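Local structure of putative TetR-family transcriptional regulator (Rhodococcus sp., 2G3B) at residues 171-174 and 175-179; 87-91 and 92-96; 145-148 and 149-152. The protein probably binds regulatory DNA through a helix-turn-helix motif and acts as a TetR-type transcriptional repressor. All coordinates share one frame; numbering follows the deposited sequence.

Interaction 1 of 3, residues 171-174 and 175-179; sequences ISTE and DARSH
From Ser172 to Ala176 the chain enters helix 173-188: Ala176 N donates to Ser172 O at 2.9 Å, almost straight at 171°. Arg177 N to Thr173 O and Ser178 N to Glu174 O continue the i+4 pattern. Ser172 is the N-cap. Its OG lies between its own N and carbonyl carbon (chi1 62°) and from there accepts from Asp175 N at 3.0 Å. In place of the direct return bond of a capping box, Ser172 N donates to water 1, which donates to Asp175 OD2. A second water lies 2.8 Å from Ser172 OG and donates to Glu174 OE2, more weakly to Asp175 OD1.

Ile171 is extended (chi1 -170°), which brings CG1 to Asp175 CB at 3.6 Å and carries CD1 to His179 CD2 at 3.3 Å, meeting the ring obliquely. Asp175 O sits over the centre of one face of this ring. Thr173 CG2 runs alongside Arg177 CD, while Thr173 OG1 bonds to Asp90 OD1 and Arg177 NH1 to Ile88 O. The first turn is thus held by a serine cap and water-bridged acids, whose negative charge probably suits the positive end of the helix dipole.

Interaction 2 of 3, residues 87-91 and 92-96; sequences EIQDR and PEVVE
The loop leading into helix 92-110 turns into its first helical turn at Arg91, the N-cap, whose carbonyl oxygen accepts from Val95 N at 3.0 Å. Pro92, which has no N-H to give, takes the first helical position. Just upstream, Asp90 is the centre of an inverse gamma turn, where Arg91 N makes a weak bond to Gln89 O.

Val94 turns its side chain back to the loop. CG1, anti to its own N (chi1 175°), rests 3.4 Å from Glu87 O and 3.8 Å from Gln89 N, whereas CG2 meets Gln89 NE2 at 4.0 Å. Val95 CG2 lies 3.8 Å from Gln89 O; both valines touch the loop backbone at Gln89, Val94 near its N and Val95 near its O.

Within the loop, Arg91 grips Gln89 OE1 side-on with NE and NH2, each at 2.9 Å, and the oxygen lies in the guanidinium plane. The two bonds differ at the amide: NH2 comes in the carbonyl plane on a lone pair, while NE stands 55° out of that plane. The amide is fixed further by NE2, which bonds to Gly86 O, and NH2 has a salt bridge to Glu68. Tyr65 of helix 47-66 packs against Gln89, Arg91 and Val94.

Particular to this protein is the packing of Val94 on the incoming loop; the proline just after the N-cap and the N-cap carbonyl that starts the i+4 bonds are typical of a helix N-terminus, here in the C-terminal domain of a TetR-type regulator.

Interaction 3 of 3, residues 145-148 and 149-152; sequences SLDP and QPTA
Asp147 holds CG anti to its backbone N (chi1 -168°), which lays the carboxylate obliquely against the ring of Pro150, and Thr151 holds OG1 beside its own N (chi1 -57°), directed at Asp147 O. The carboxylate carbon CG of Asp147 is 3.4 Å from Pro150 CD, and OD2 of the aspartate comes to 3.5 Å from Pro150 CG; the ring carbons CD and CG of Pro150 thus lie against the acid. Both donors of Thr151 go to one acceptor: its N reaches Asp147 O at 3.0 Å, and OG1 donates to the same oxygen at 2.7 Å from 44° above the carbonyl plane. Two bonds therefore grip Asp147 O and fix the rotation of the threonine hydroxyl.

This is the N-terminus of helix 148-167, with Asp147 at the N-cap and prolines at the first and third positions after it. A capping side chain commonly reaches the N-H of the third residue; Pro150 has none, and the carboxylate makes no capping bond. Gln149 N, between the prolines, donates instead to a water at 3.0 Å. Ala152 N to Pro148 O carries the helical pattern on.

Leu146 crosses Thr151 at about a right angle, its CB and CD2 each 3.7 Å from Thr151 OG1. Helix 115-139 packs against this turn: Pro148 touches Val134 and Gln137, and Thr151 touches Ile133. Pro150 also touches His179 of the second subunit, bringing this helix start to the dimer interface.

In the fold
Going from the N terminus, interaction 2 comes first, where the loop after helix 76-86 turns into helix 92-110. Interaction 3 follows at the start of helix 148-167, after the loop from helix 115-139, and interaction 1 opens helix 173-188. The three lie in series, neither nested nor crossed. Interactions 1 and 2 touch, their centres about 13 Å apart, and between them they tie the start of the last helix to the 87-91 loop. Interaction 3 stands apart, its centre about 24 Å from that of interaction 1, yet across the dimer the start of helix 148-167 in one subunit packs on helix 173-188 of the other.

Interaction 1 of 3, residues 171-174 and 175-179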
# COMPACT_ATOMS: atom_id res chain seq x y z
N ILE A 171 -12.53 2.81 -1.53
CA ILE A 171 -12.92 3.57 -0.40
C ILE A 171 -13.00 5.04 -0.86
O ILE A 171 -12.17 5.47 -1.69
CB ILE A 171 -11.88 3.36 0.77
CG1 ILE A 171 -12.46 3.98 2.06
CG2 ILE A 171 -10.52 3.94 0.35
CD1 ILE A 171 -11.61 3.85 3.35
N SER A 172 -13.99 5.79 -0.34
CA SER A 172 -14.17 7.19 -0.72
C SER A 172 -13.12 8.04 -0.02
O SER A 172 -12.57 7.67 1.07
CB SER A 172 -15.57 7.70 -0.29
OG SER A 172 -15.68 7.62 1.17
N THR A 173 -12.90 9.24 -0.56
CA THR A 173 -12.02 10.22 0.05
C THR A 173 -12.46 10.51 1.52
O THR A 173 -11.62 10.46 2.45
CB THR A 173 -12.03 11.55 -0.77
OG1 THR A 173 -11.72 11.23 -2.13
CG2 THR A 173 -10.97 12.52 -0.25
N GLU A 174 -13.75 10.81 1.70
CA GLU A 174 -14.26 11.21 3.02
C GLU A 174 -14.15 10.05 4.02
O GLU A 174 -13.89 10.29 5.21
CB GLU A 174 -15.68 11.77 2.93
CG GLU A 174 -16.80 10.79 2.51
CD GLU A 174 -17.01 10.65 0.96
OE1 GLU A 174 -16.13 11.07 0.14
OE2 GLU A 174 -18.07 10.07 0.61
N ASP A 175 -14.33 8.79 3.54
CA ASP A 175 -14.16 7.64 4.43
C ASP A 175 -12.71 7.52 4.87
O ASP A 175 -12.41 7.35 6.04
CB ASP A 175 -14.59 6.31 3.75
CG ASP A 175 -16.05 5.98 4.01
OD1 ASP A 175 -16.82 6.89 4.45
OD2 ASP A 175 -16.41 4.81 3.77
N ALA A 176 -11.81 7.57 3.90
CA ALA A 176 -10.36 7.47 4.17
C ALA A 176 -9.85 8.55 5.17
O ALA A 176 -9.09 8.26 6.09
CB ALA A 176 -9.56 7.49 2.81
N ARG A 177 -10.31 9.80 4.99
CA ARG A 177 -9.98 10.88 5.93
C ARG A 177 -10.52 10.63 7.33
O ARG A 177 -9.82 10.86 8.31
CB ARG A 177 -10.45 12.23 5.34
CG ARG A 177 -9.59 12.58 4.10
CD ARG A 177 -10.21 13.79 3.25
NE ARG A 177 -10.30 15.01 4.08
CZ ARG A 177 -9.28 15.83 4.30
NH1 ARG A 177 -8.07 15.57 3.79
NH2 ARG A 177 -9.45 16.92 5.01
N SER A 178 -11.77 10.17 7.40
CA SER A 178 -12.42 9.94 8.67
C SER A 178 -11.65 8.84 9.36
O SER A 178 -11.47 8.90 10.56
CB SER A 178 -13.85 9.44 8.51
OG SER A 178 -14.45 9.33 9.82
N HIS A 179 -11.20 7.80 8.61
CA HIS A 179 -10.51 6.66 9.33
C HIS A 179 -9.16 7.10 9.88
O HIS A 179 -8.74 6.66 10.98
CB HIS A 179 -10.27 5.47 8.39
CG HIS A 179 -11.51 4.85 7.80
ND1 HIS A 179 -12.75 4.97 8.37
CD2 HIS A 179 -11.68 4.12 6.67
CE1 HIS A 179 -13.65 4.36 7.62
NE2 HIS A 179 -13.01 3.79 6.61
O HOH W 1 -15.95 4.26 1.08
O HOH W 2 -18.40 7.33 1.76

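Interaction 2 of 3, residues 87-91 and 92-96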
# COMPACT_ATOMS: atom_id res chain seq x y z
N GLU A 87 -2.43 13.95 3.02
CA GLU A 87 -2.05 12.89 2.04
C GLU A 87 -3.19 12.40 1.15
O GLU A 87 -2.98 11.81 0.05
CB GLU A 87 -1.51 11.68 2.84
CG GLU A 87 -0.32 11.96 3.76
CD GLU A 87 0.96 12.32 2.96
OE1 GLU A 87 1.07 11.97 1.78
OE2 GLU A 87 1.85 12.96 3.53
N ILE A 88 -4.40 12.59 1.64
CA ILE A 88 -5.60 12.08 0.98
C ILE A 88 -6.63 13.18 0.84
O ILE A 88 -7.34 13.49 1.78
CB ILE A 88 -6.17 10.77 1.62
CG1 ILE A 88 -5.11 9.65 1.61
CG2 ILE A 88 -7.51 10.35 0.91
CD1 ILE A 88 -5.51 8.42 2.44
N GLN A 89 -6.68 13.76 -0.37
CA GLN A 89 -7.48 14.94 -0.71
C GLN A 89 -7.82 14.88 -2.16
O GLN A 89 -7.02 14.39 -2.95
CB GLN A 89 -6.72 16.30 -0.51
CG GLN A 89 -6.04 16.48 0.82
CD GLN A 89 -5.53 17.92 1.01
OE1 GLN A 89 -6.29 18.88 0.91
NE2 GLN A 89 -4.23 18.05 1.26
N ASP A 90 -9.03 15.32 -2.50
CA ASP A 90 -9.49 15.41 -3.89
C ASP A 90 -8.96 16.72 -4.49
O ASP A 90 -9.75 17.66 -4.75
CB ASP A 90 -11.02 15.47 -3.95
CG ASP A 90 -11.69 14.18 -3.50
OD1 ASP A 90 -11.07 13.10 -3.65
OD2 ASP A 90 -12.84 14.24 -2.96
N ARG A 91 -7.65 16.81 -4.61
CA ARG A 91 -6.94 17.92 -5.28
C ARG A 91 -5.99 17.30 -6.29
O ARG A 91 -5.38 16.29 -6.03
CB ARG A 91 -6.11 18.76 -4.34
CG ARG A 91 -6.91 19.39 -3.22
CD ARG A 91 -6.25 20.68 -2.81
NE ARG A 91 -6.00 20.70 -1.39
CZ ARG A 91 -5.26 21.61 -0.78
NH1 ARG A 91 -4.70 22.61 -1.47
NH2 ARG A 91 -5.11 21.54 0.54
N PRO A 92 -5.91 17.89 -7.51
CA PRO A 92 -5.20 17.22 -8.60
C PRO A 92 -3.78 16.83 -8.27
O PRO A 92 -3.39 15.70 -8.58
CB PRO A 92 -5.28 18.25 -9.79
CG PRO A 92 -6.41 19.18 -9.40
CD PRO A 92 -6.56 19.15 -7.90
N GLU A 93 -3.00 17.74 -7.66
CA GLU A 93 -1.62 17.43 -7.29
C GLU A 93 -1.49 16.32 -6.27
O GLU A 93 -0.57 15.51 -6.36
CB GLU A 93 -0.88 18.64 -6.75
CG GLU A 93 -0.42 19.65 -7.82
CD GLU A 93 0.74 20.48 -7.31
OE1 GLU A 93 1.44 21.04 -8.15
OE2 GLU A 93 0.98 20.54 -6.06
N VAL A 94 -2.37 16.31 -5.27
CA VAL A 94 -2.35 15.28 -4.24
C VAL A 94 -2.69 13.93 -4.83
O VAL A 94 -2.08 12.93 -4.46
CB VAL A 94 -3.27 15.66 -3.02
CG1 VAL A 94 -3.35 14.54 -1.98
CG2 VAL A 94 -2.74 16.95 -2.33
N VAL A 95 -3.65 13.91 -5.77
CA VAL A 95 -4.05 12.64 -6.39
C VAL A 95 -2.86 12.14 -7.21
O VAL A 95 -2.49 10.95 -7.18
CB VAL A 95 -5.30 12.82 -7.32
CG1 VAL A 95 -5.51 11.64 -8.25
CG2 VAL A 95 -6.56 13.03 -6.46
N GLU A 96 -2.30 13.05 -8.01
CA GLU A 96 -1.15 12.66 -8.82
C GLU A 96 0.02 12.17 -7.97
O GLU A 96 0.63 11.16 -8.30
CB GLU A 96 -0.72 13.79 -9.72
CG GLU A 96 0.34 13.30 -10.71
CD GLU A 96 0.94 14.41 -11.46
OE1 GLU A 96 1.78 15.11 -10.87
OE2 GLU A 96 0.54 14.61 -12.61

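Interaction 3 of 3, residues 145-148 and 149-152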
# COMPACT_ATOMS: atom_id res chain seq x y z
N SER A 145 4.07 5.99 26.31
CA SER A 145 4.07 4.56 26.05
C SER A 145 4.45 4.26 24.59
O SER A 145 5.16 3.29 24.30
CB SER A 145 2.70 3.94 26.37
OG SER A 145 1.82 4.01 25.23
N LEU A 146 4.01 5.10 23.66
CA LEU A 146 4.33 4.88 22.25
C LEU A 146 5.83 4.95 21.96
O LEU A 146 6.53 5.83 22.47
CB LEU A 146 3.58 5.89 21.40
CG LEU A 146 2.05 5.76 21.48
CD1 LEU A 146 1.36 7.05 21.00
CD2 LEU A 146 1.54 4.55 20.68
N ASP A 147 6.33 3.97 21.21
CA ASP A 147 7.66 4.04 20.63
C ASP A 147 7.48 4.85 19.33
O ASP A 147 6.71 4.44 18.40
CB ASP A 147 8.23 2.62 20.40
CG ASP A 147 9.76 2.62 20.06
OD1 ASP A 147 10.42 3.69 20.00
OD2 ASP A 147 10.31 1.51 19.84
N PRO A 148 8.11 6.06 19.29
CA PRO A 148 8.01 7.02 18.18
C PRO A 148 8.23 6.43 16.80
O PRO A 148 7.40 6.62 15.93
CB PRO A 148 9.13 8.03 18.49
CG PRO A 148 9.21 8.02 20.00
CD PRO A 148 8.92 6.59 20.41
N GLN A 149 9.35 5.73 16.61
CA GLN A 149 9.71 5.21 15.31
C GLN A 149 8.67 4.20 14.79
O GLN A 149 8.11 4.40 13.72
CB GLN A 149 11.13 4.61 15.37
CG GLN A 149 11.48 3.70 14.22
CD GLN A 149 11.68 4.50 13.01
OE1 GLN A 149 11.66 5.72 13.09
NE2 GLN A 149 11.87 3.84 11.85
N PRO A 150 8.39 3.12 15.54
CA PRO A 150 7.33 2.20 15.10
C PRO A 150 5.97 2.81 14.84
O PRO A 150 5.30 2.40 13.89
CB PRO A 150 7.26 1.21 16.26
CG PRO A 150 8.65 1.21 16.75
CD PRO A 150 9.05 2.62 16.75
N THR A 151 5.56 3.74 15.68
CA THR A 151 4.29 4.44 15.51
C THR A 151 4.24 5.23 14.18
O THR A 151 3.24 5.22 13.46
CB THR A 151 4.01 5.35 16.71
OG1 THR A 151 4.02 4.55 17.93
CG2 THR A 151 2.62 5.97 16.61
N ALA A 152 5.35 5.90 13.87
CA ALA A 152 5.45 6.72 12.66
C ALA A 152 5.48 5.81 11.47
O ALA A 152 4.84 6.11 10.46
CB ALA A 152 6.72 7.57 12.72
O HOH W 3 11.64 4.89 18.31